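PDB 2HUN: 336aa long hypothetical dTDP-glucose 4,6-dehydratase from Pyrococcus horikoshii, which binds NAD in a Rossmann-fold domain and is probably a dTDP-glucose 4,6-dehydratase of the extended short-chain dehydrogenase/reductase type. Local coordinates for residues Lys190-Thr195 and Glu302-Thr307; Ile197-Gly202 and Ile256-Met261. One frame throughout, in Å; residues are numbered along the deposited sequence.

Contact 1 of 2, residues Lys190-Thr195 and Glu302-Thr307; sequences KLIPKT and EGIKKT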
ATOM      1  N   LYS A 190       7.064  -6.578 -26.277  1.00 36.39           N
ATOM      2  CA  LYS A 190       6.060  -7.291 -25.492  1.00 35.60           C
ATOM      3  C   LYS A 190       5.662  -8.516 -26.312  1.00 33.78           C
ATOM      4  O   LYS A 190       5.632  -8.458 -27.533  1.00 32.21           O
ATOM      5  CB  LYS A 190       4.833  -6.408 -25.230  1.00 37.07           C
ATOM      6  CG  LYS A 190       5.064  -5.231 -24.280  1.00 37.96           C
ATOM      7  CD  LYS A 190       5.393  -5.705 -22.872  1.00 40.72           C
ATOM      8  CE  LYS A 190       5.551  -4.528 -21.911  1.00 42.34           C
ATOM      9  NZ  LYS A 190       5.818  -4.984 -20.516  1.00 44.22           N
ATOM     10  N   LEU A 191       5.367  -9.617 -25.633  1.00 33.83           N
ATOM     11  CA  LEU A 191       5.010 -10.877 -26.282  1.00 32.94           C
ATOM     12  C   LEU A 191       4.226 -10.872 -27.595  1.00 33.59           C
ATOM     13  O   LEU A 191       4.718 -11.351 -28.619  1.00 34.88           O
ATOM     14  CB  LEU A 191       4.232 -11.765 -25.308  1.00 31.40           C
ATOM     15  CG  LEU A 191       3.830 -13.134 -25.880  1.00 34.01           C
ATOM     16  CD1 LEU A 191       5.076 -13.989 -26.082  1.00 31.48           C
ATOM     17  CD2 LEU A 191       2.846 -13.836 -24.940  1.00 32.22           C
ATOM     18  N   ILE A 192       3.003 -10.353 -27.560  1.00 32.74           N
ATOM     19  CA  ILE A 192       2.139 -10.338 -28.737  1.00 32.28           C
ATOM     20  C   ILE A 192       2.694  -9.502 -29.894  1.00 32.89           C
ATOM     21  O   ILE A 192       2.699  -9.952 -31.038  1.00 31.53           O
ATOM     22  CB  ILE A 192       0.706  -9.894 -28.343  1.00 32.07           C
ATOM     23  CG1 ILE A 192       0.100 -10.959 -27.418  1.00 33.37           C
ATOM     24  CG2 ILE A 192      -0.163  -9.717 -29.573  1.00 31.62           C
ATOM     25  CD1 ILE A 192      -1.244 -10.594 -26.816  1.00 31.96           C
ATOM     26  N   PRO A 193       3.173  -8.278 -29.615  1.00 33.11           N
ATOM     27  CA  PRO A 193       3.720  -7.469 -30.710  1.00 33.13           C
ATOM     28  C   PRO A 193       4.972  -8.128 -31.293  1.00 33.44           C
ATOM     29  O   PRO A 193       5.123  -8.234 -32.509  1.00 34.11           O
ATOM     30  CB  PRO A 193       4.041  -6.140 -30.031  1.00 33.54           C
ATOM     31  CG  PRO A 193       3.008  -6.063 -28.944  1.00 34.62           C
ATOM     32  CD  PRO A 193       3.030  -7.474 -28.391  1.00 32.74           C
ATOM     33  N   LYS A 194       5.870  -8.564 -30.413  1.00 33.74           N
ATOM     34  CA  LYS A 194       7.102  -9.212 -30.842  1.00 34.14           C
ATOM     35  C   LYS A 194       6.791 -10.410 -31.732  1.00 35.29           C
ATOM     36  O   LYS A 194       7.414 -10.592 -32.781  1.00 35.78           O
ATOM     37  CB  LYS A 194       7.907  -9.679 -29.627  1.00 35.90           C
ATOM     38  CG  LYS A 194       9.226 -10.359 -29.980  1.00 38.83           C
ATOM     39  CD  LYS A 194       9.888 -11.000 -28.758  1.00 40.81           C
ATOM     40  CE  LYS A 194       8.965 -12.024 -28.093  1.00 43.06           C
ATOM     41  NZ  LYS A 194       8.395 -13.033 -29.054  1.00 44.25           N
ATOM     42  N   THR A 195       5.827 -11.225 -31.316  1.00 34.38           N
ATOM     43  CA  THR A 195       5.448 -12.402 -32.085  1.00 34.15           C
ATOM     44  C   THR A 195       4.936 -12.044 -33.480  1.00 35.00           C
ATOM     45  O   THR A 195       5.349 -12.650 -34.467  1.00 35.48           O
ATOM     46  CB  THR A 195       4.368 -13.226 -31.353  1.00 33.62           C
ATOM     47  OG1 THR A 195       4.866 -13.643 -30.076  1.00 32.00           O
ATOM     48  CG2 THR A 195       3.995 -14.462 -32.165  1.00 33.58           C
ATOM     49  N   GLU A 302     -10.731 -12.241 -31.780  1.00 35.83           N
ATOM     50  CA  GLU A 302     -11.059 -10.979 -32.423  1.00 35.84           C
ATOM     51  C   GLU A 302     -10.030  -9.914 -32.050  1.00 34.66           C
ATOM     52  O   GLU A 302      -9.610  -9.123 -32.893  1.00 34.27           O
ATOM     53  CB  GLU A 302     -12.466 -10.524 -32.014  1.00 37.21           C
ATOM     54  CG  GLU A 302     -13.580 -11.448 -32.498  1.00 39.91           C
ATOM     55  CD  GLU A 302     -14.954 -11.010 -32.023  1.00 40.66           C
ATOM     56  OE1 GLU A 302     -15.131 -10.841 -30.803  1.00 41.24           O
ATOM     57  OE2 GLU A 302     -15.860 -10.840 -32.867  1.00 44.68           O
ATOM     58  N   GLY A 303      -9.613  -9.912 -30.789  1.00 34.18           N
ATOM     59  CA  GLY A 303      -8.644  -8.933 -30.330  1.00 33.65           C
ATOM     60  C   GLY A 303      -7.265  -9.122 -30.936  1.00 33.20           C
ATOM     61  O   GLY A 303      -6.571  -8.143 -31.223  1.00 31.09           O
ATOM     62  N   ILE A 304      -6.864 -10.379 -31.113  1.00 32.38           N
ATOM     63  CA  ILE A 304      -5.561 -10.700 -31.693  1.00 33.13           C
ATOM     64  C   ILE A 304      -5.566 -10.356 -33.180  1.00 33.39           C
ATOM     65  O   ILE A 304      -4.588  -9.835 -33.713  1.00 34.37           O
ATOM     66  CB  ILE A 304      -5.226 -12.201 -31.500  1.00 31.68           C
ATOM     67  CG1 ILE A 304      -4.813 -12.453 -30.049  1.00 31.65           C
ATOM     68  CG2 ILE A 304      -4.113 -12.629 -32.448  1.00 31.79           C
ATOM     69  CD1 ILE A 304      -3.539 -11.710 -29.630  1.00 31.01           C
ATOM     70  N   LYS A 305      -6.685 -10.649 -33.836  1.00 34.52           N
ATOM     71  CA  LYS A 305      -6.860 -10.367 -35.254  1.00 35.58           C
ATOM     72  C   LYS A 305      -6.751  -8.858 -35.482  1.00 35.34           C
ATOM     73  O   LYS A 305      -6.085  -8.409 -36.412  1.00 35.69           O
ATOM     74  CB  LYS A 305      -8.234 -10.865 -35.713  1.00 37.51           C
ATOM     75  CG  LYS A 305      -8.522 -10.708 -37.198  1.00 41.28           C
ATOM     76  CD  LYS A 305      -7.838 -11.789 -38.024  1.00 44.45           C
ATOM     77  CE  LYS A 305      -8.852 -12.599 -38.839  1.00 45.98           C
ATOM     78  NZ  LYS A 305      -9.763 -13.442 -37.998  1.00 46.18           N
ATOM     79  N   LYS A 306      -7.406  -8.076 -34.628  1.00 35.13           N
ATOM     80  CA  LYS A 306      -7.363  -6.623 -34.750  1.00 34.14           C
ATOM     81  C   LYS A 306      -5.953  -6.124 -34.465  1.00 32.05           C
ATOM     82  O   LYS A 306      -5.503  -5.142 -35.049  1.00 32.31           O
ATOM     83  CB  LYS A 306      -8.349  -5.961 -33.778  1.00 36.01           C
ATOM     84  CG  LYS A 306      -9.813  -6.213 -34.108  1.00 37.42           C
ATOM     85  CD  LYS A 306     -10.743  -5.331 -33.282  1.00 40.23           C
ATOM     86  CE  LYS A 306     -10.412  -3.858 -33.474  1.00 40.47           C
ATOM     87  NZ  LYS A 306     -11.633  -3.023 -33.556  1.00 41.50           N
ATOM     88  N   THR A 307      -5.261  -6.813 -33.567  1.00 30.14           N
ATOM     89  CA  THR A 307      -3.904  -6.446 -33.201  1.00 29.81           C
ATOM     90  C   THR A 307      -2.940  -6.791 -34.340  1.00 31.21           C
ATOM     91  O   THR A 307      -1.999  -6.041 -34.620  1.00 30.76           O
ATOM     92  CB  THR A 307      -3.481  -7.159 -31.898  1.00 28.83           C
ATOM     93  OG1 THR A 307      -4.383  -6.784 -30.846  1.00 28.62           O
ATOM     94  CG2 THR A 307      -2.061  -6.765 -31.503  1.00 25.70           C
TER
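Ile-192, near the start of helix 191-200, meets Ile-304 and Thr-307 of helix 300-313 through methyl groups alone. Its CB points at the other helix and splits the contact between two branches. With CG1 beside the backbone N (chi1 -66°), CG2 stands anti to that N and lies 3.9 Å from Ile-304 CD1 and 4.0 Å from Thr-307 CG2. The longer branch runs through CG1 and, extended at chi2, ends with Ile-192 CD1 3.8 Å from Ile-304 CD1. Ile-304 starts out less directly: its CB points neither at nor away from the partner helix, and the bend at chi2 (-63°) swings CD1 to touch both methyls of Ile-192. Helix 191-200 follows sheet strand 172-182, and helix 300-313 comes after the sheet is complete; both pack beside Tyr-182, at the end of that strand, which touches all three residues, in what is probably the smaller, substrate-binding part of the extended short-chain dehydrogenase/reductase fold. Val-253 of helix 250-260 and Trp-217 of strand 215-219 also pack on Ile-192, whose side chain is about 9 Å from the bound NAD. Thr-307 comes at Ile-192 nearly at a right angle and presents only its methyl, because its hydroxyl is turned back on its own helix: OG1 donates to Gly-303 O at 2.6 Å. That carbonyl also accepts the amide of Thr-307, from the opposite face of its plane; the OG1 bond holds chi1 and keeps CG2 turned to Ile-192. A serine here could keep the hydroxyl bond but would probably leave a gap beside Ile-192 CG2.

Contact 2 of 2, residues Ile197-Gly202 and Ile256-Met261; sequences IRASLG and IILRLM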
ATOM      1  N   ILE A 197       5.393  -9.208 -35.260  1.00 34.15           N
ATOM      2  CA  ILE A 197       6.491  -8.632 -36.023  1.00 33.88           C
ATOM      3  C   ILE A 197       7.455  -9.699 -36.552  1.00 34.87           C
ATOM      4  O   ILE A 197       7.709  -9.779 -37.758  1.00 34.68           O
ATOM      5  CB  ILE A 197       7.273  -7.620 -35.158  1.00 34.64           C
ATOM      6  CG1 ILE A 197       6.403  -6.382 -34.911  1.00 33.87           C
ATOM      7  CG2 ILE A 197       8.587  -7.246 -35.838  1.00 33.16           C
ATOM      8  CD1 ILE A 197       7.001  -5.383 -33.942  1.00 32.00           C
ATOM      9  N   ARG A 198       7.988 -10.518 -35.654  1.00 34.77           N
ATOM     10  CA  ARG A 198       8.920 -11.565 -36.051  1.00 36.14           C
ATOM     11  C   ARG A 198       8.320 -12.560 -37.044  1.00 36.62           C
ATOM     12  O   ARG A 198       8.984 -12.958 -37.998  1.00 37.14           O
ATOM     13  CB  ARG A 198       9.437 -12.313 -34.819  1.00 35.92           C
ATOM     14  CG  ARG A 198      10.410 -11.504 -33.966  1.00 37.00           C
ATOM     15  CD  ARG A 198      10.818 -12.271 -32.707  1.00 38.62           C
ATOM     16  NE  ARG A 198      11.623 -13.457 -33.002  1.00 38.90           N
ATOM     17  CZ  ARG A 198      12.927 -13.435 -33.262  1.00 40.34           C
ATOM     18  NH1 ARG A 198      13.591 -12.283 -33.264  1.00 36.93           N
ATOM     19  NH2 ARG A 198      13.570 -14.567 -33.522  1.00 38.91           N
ATOM     20  N   ALA A 199       7.070 -12.956 -36.827  1.00 36.04           N
ATOM     21  CA  ALA A 199       6.422 -13.909 -37.718  1.00 36.41           C
ATOM     22  C   ALA A 199       6.243 -13.324 -39.118  1.00 37.47           C
ATOM     23  O   ALA A 199       6.399 -14.027 -40.116  1.00 36.72           O
ATOM     24  CB  ALA A 199       5.072 -14.330 -37.150  1.00 35.12           C
ATOM     25  N   SER A 200       5.911 -12.039 -39.193  1.00 37.69           N
ATOM     26  CA  SER A 200       5.724 -11.398 -40.490  1.00 39.15           C
ATOM     27  C   SER A 200       7.062 -11.327 -41.228  1.00 40.24           C
ATOM     28  O   SER A 200       7.100 -11.097 -42.437  1.00 40.08           O
ATOM     29  CB  SER A 200       5.160  -9.984 -40.320  1.00 37.72           C
ATOM     30  OG  SER A 200       6.137  -9.104 -39.786  1.00 36.58           O
ATOM     31  N   LEU A 201       8.150 -11.527 -40.487  1.00 41.20           N
ATOM     32  CA  LEU A 201       9.497 -11.488 -41.047  1.00 42.86           C
ATOM     33  C   LEU A 201      10.117 -12.878 -41.143  1.00 44.20           C
ATOM     34  O   LEU A 201      11.333 -13.014 -41.308  1.00 45.50           O
ATOM     35  CB  LEU A 201      10.399 -10.595 -40.193  1.00 42.26           C
ATOM     36  CG  LEU A 201      10.135  -9.091 -40.264  1.00 43.04           C
ATOM     37  CD1 LEU A 201      10.975  -8.375 -39.217  1.00 42.25           C
ATOM     38  CD2 LEU A 201      10.460  -8.583 -41.663  1.00 43.78           C
ATOM     39  N   GLY A 202       9.282 -13.904 -41.027  1.00 42.98           N
ATOM     40  CA  GLY A 202       9.772 -15.266 -41.106  1.00 42.88           C
ATOM     41  C   GLY A 202      10.816 -15.630 -40.064  1.00 42.91           C
ATOM     42  O   GLY A 202      11.595 -16.561 -40.272  1.00 43.05           O
ATOM     43  N   ILE A 256      -2.076 -19.230 -31.589  1.00 35.51           N
ATOM     44  CA  ILE A 256      -3.242 -18.514 -32.092  1.00 33.64           C
ATOM     45  C   ILE A 256      -2.840 -17.362 -33.016  1.00 32.45           C
ATOM     46  O   ILE A 256      -3.491 -17.116 -34.030  1.00 33.49           O
ATOM     47  CB  ILE A 256      -4.109 -17.996 -30.911  1.00 33.11           C
ATOM     48  CG1 ILE A 256      -4.784 -19.189 -30.224  1.00 34.08           C
ATOM     49  CG2 ILE A 256      -5.149 -17.005 -31.406  1.00 32.30           C
ATOM     50  CD1 ILE A 256      -5.574 -18.836 -28.984  1.00 33.95           C
ATOM     51  N   ILE A 257      -1.765 -16.662 -32.671  1.00 32.92           N
ATOM     52  CA  ILE A 257      -1.289 -15.555 -33.494  1.00 32.17           C
ATOM     53  C   ILE A 257      -0.900 -16.059 -34.885  1.00 33.38           C
ATOM     54  O   ILE A 257      -1.253 -15.460 -35.900  1.00 33.62           O
ATOM     55  CB  ILE A 257      -0.061 -14.866 -32.850  1.00 32.01           C
ATOM     56  CG1 ILE A 257      -0.497 -14.085 -31.606  1.00 30.61           C
ATOM     57  CG2 ILE A 257       0.619 -13.941 -33.864  1.00 30.25           C
ATOM     58  CD1 ILE A 257       0.642 -13.433 -30.856  1.00 28.76           C
ATOM     59  N   LEU A 258      -0.172 -17.169 -34.927  1.00 35.57           N
ATOM     60  CA  LEU A 258       0.264 -17.739 -36.195  1.00 37.28           C
ATOM     61  C   LEU A 258      -0.927 -18.174 -37.030  1.00 38.09           C
ATOM     62  O   LEU A 258      -0.984 -17.897 -38.229  1.00 39.58           O
ATOM     63  CB  LEU A 258       1.202 -18.921 -35.945  1.00 35.99           C
ATOM     64  CG  LEU A 258       2.464 -18.532 -35.173  1.00 36.95           C
ATOM     65  CD1 LEU A 258       3.364 -19.738 -35.011  1.00 38.73           C
ATOM     66  CD2 LEU A 258       3.189 -17.415 -35.910  1.00 38.66           C
ATOM     67  N   ARG A 259      -1.876 -18.856 -36.399  1.00 38.87           N
ATOM     68  CA  ARG A 259      -3.066 -19.301 -37.106  1.00 39.70           C
ATOM     69  C   ARG A 259      -3.773 -18.103 -37.724  1.00 40.78           C
ATOM     70  O   ARG A 259      -4.093 -18.104 -38.912  1.00 40.60           O
ATOM     71  CB  ARG A 259      -4.024 -20.027 -36.152  1.00 40.32           C
ATOM     72  CG  ARG A 259      -5.455 -20.105 -36.671  1.00 41.48           C
ATOM     73  CD  ARG A 259      -6.311 -21.066 -35.855  1.00 42.85           C
ATOM     74  NE  ARG A 259      -6.504 -20.645 -34.467  1.00 42.65           N
ATOM     75  CZ  ARG A 259      -7.363 -19.705 -34.073  1.00 41.73           C
ATOM     76  NH1 ARG A 259      -8.121 -19.066 -34.956  1.00 41.56           N
ATOM     77  NH2 ARG A 259      -7.468 -19.409 -32.784  1.00 42.03           N
ATOM     78  N   LEU A 260      -3.996 -17.072 -36.912  1.00 42.05           N
ATOM     79  CA  LEU A 260      -4.690 -15.874 -37.369  1.00 42.84           C
ATOM     80  C   LEU A 260      -3.903 -15.065 -38.387  1.00 42.93           C
ATOM     81  O   LEU A 260      -4.451 -14.178 -39.042  1.00 42.76           O
ATOM     82  CB  LEU A 260      -5.080 -15.004 -36.169  1.00 43.33           C
ATOM     83  CG  LEU A 260      -6.137 -15.657 -35.267  1.00 44.43           C
ATOM     84  CD1 LEU A 260      -6.382 -14.806 -34.029  1.00 43.91           C
ATOM     85  CD2 LEU A 260      -7.427 -15.840 -36.057  1.00 44.00           C
ATOM     86  N   MET A 261      -2.617 -15.369 -38.516  1.00 43.59           N
ATOM     87  CA  MET A 261      -1.786 -14.686 -39.494  1.00 44.17           C
ATOM     88  C   MET A 261      -1.749 -15.565 -40.743  1.00 46.06           C
ATOM     89  O   MET A 261      -0.912 -15.385 -41.630  1.00 45.31           O
ATOM     90  CB  MET A 261      -0.373 -14.462 -38.943  1.00 42.86           C
ATOM     91  CG  MET A 261      -0.258 -13.266 -38.006  1.00 41.62           C
ATOM     92  SD  MET A 261       1.421 -12.976 -37.393  1.00 39.52           S
ATOM     93  CE  MET A 261       1.966 -11.687 -38.511  1.00 43.48           C
TER
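Ala-199 and Met-261 face each other where helices 191-200 and 250-260 come to their ends. The CB of Ala-199 points at helix 250-260 and is met by two side chains: Leu-258 CD2 at 3.8 Å and Met-261 SD at 3.9 Å. The small side chain is consistent with the close approach of the backbones, the CA atoms of Ala-199 and Leu-258 being 7.4 Å apart. The bend of Met-261 at chi3 (98°) carries its methyl past the sulfur to Ser-200, where CE lies 4.0 Å from both N and CB of that residue. No hydrogen bond spans the contact.

In the next shell, Ser-200 OG turns back to its own helix and donates to Ile-197 O at 2.7 Å, leaving CB for the methionine methyl. Just beyond, a Schellman motif ends the helix, with Gly-202 at positive phi as its C-prime residue, the Gly-202 amide bonded to Ala-199 O and Leu-203 N to Arg-198 O. Arg-198 ties this end to the C-terminal part of the chain, its NH1 donating to the carbonyls of Ile-326 and His-328. In residues 256-261, Arg-259 forms a salt bridge to Asp-301 of helix 300-313, tying helix 250-260 to it. Farther out, Ile-205 of strand 205-208 touches both Ala-199 and Leu-258, while helix 300-313 packs on Met-261 through Ile-308 and on Ser-200 through Leu-312.

Contacts 1 and 2 have their centres 9 Å apart and share helix 191-200: residues 190-195 at its beginning meet helix 300-313, and residues 197-202 at its end meet helix 250-260. In chain order the segments run 190-195, 197-202, 256-261, 302-307, so contact 1 joins the outer pair and contact 2 the inner pair. The two also touch, Ile-304 CG2 lying 3.5 Å from Leu-260 CD1, so helix 191-200 joins two helices from later in the chain into one packed cluster beside the end of strand 172-182. Contact 1 is the deeper, about 15 Å from the chain centre and nearer the NAD; contact 2, about 23 Å out, is remote from the NAD site.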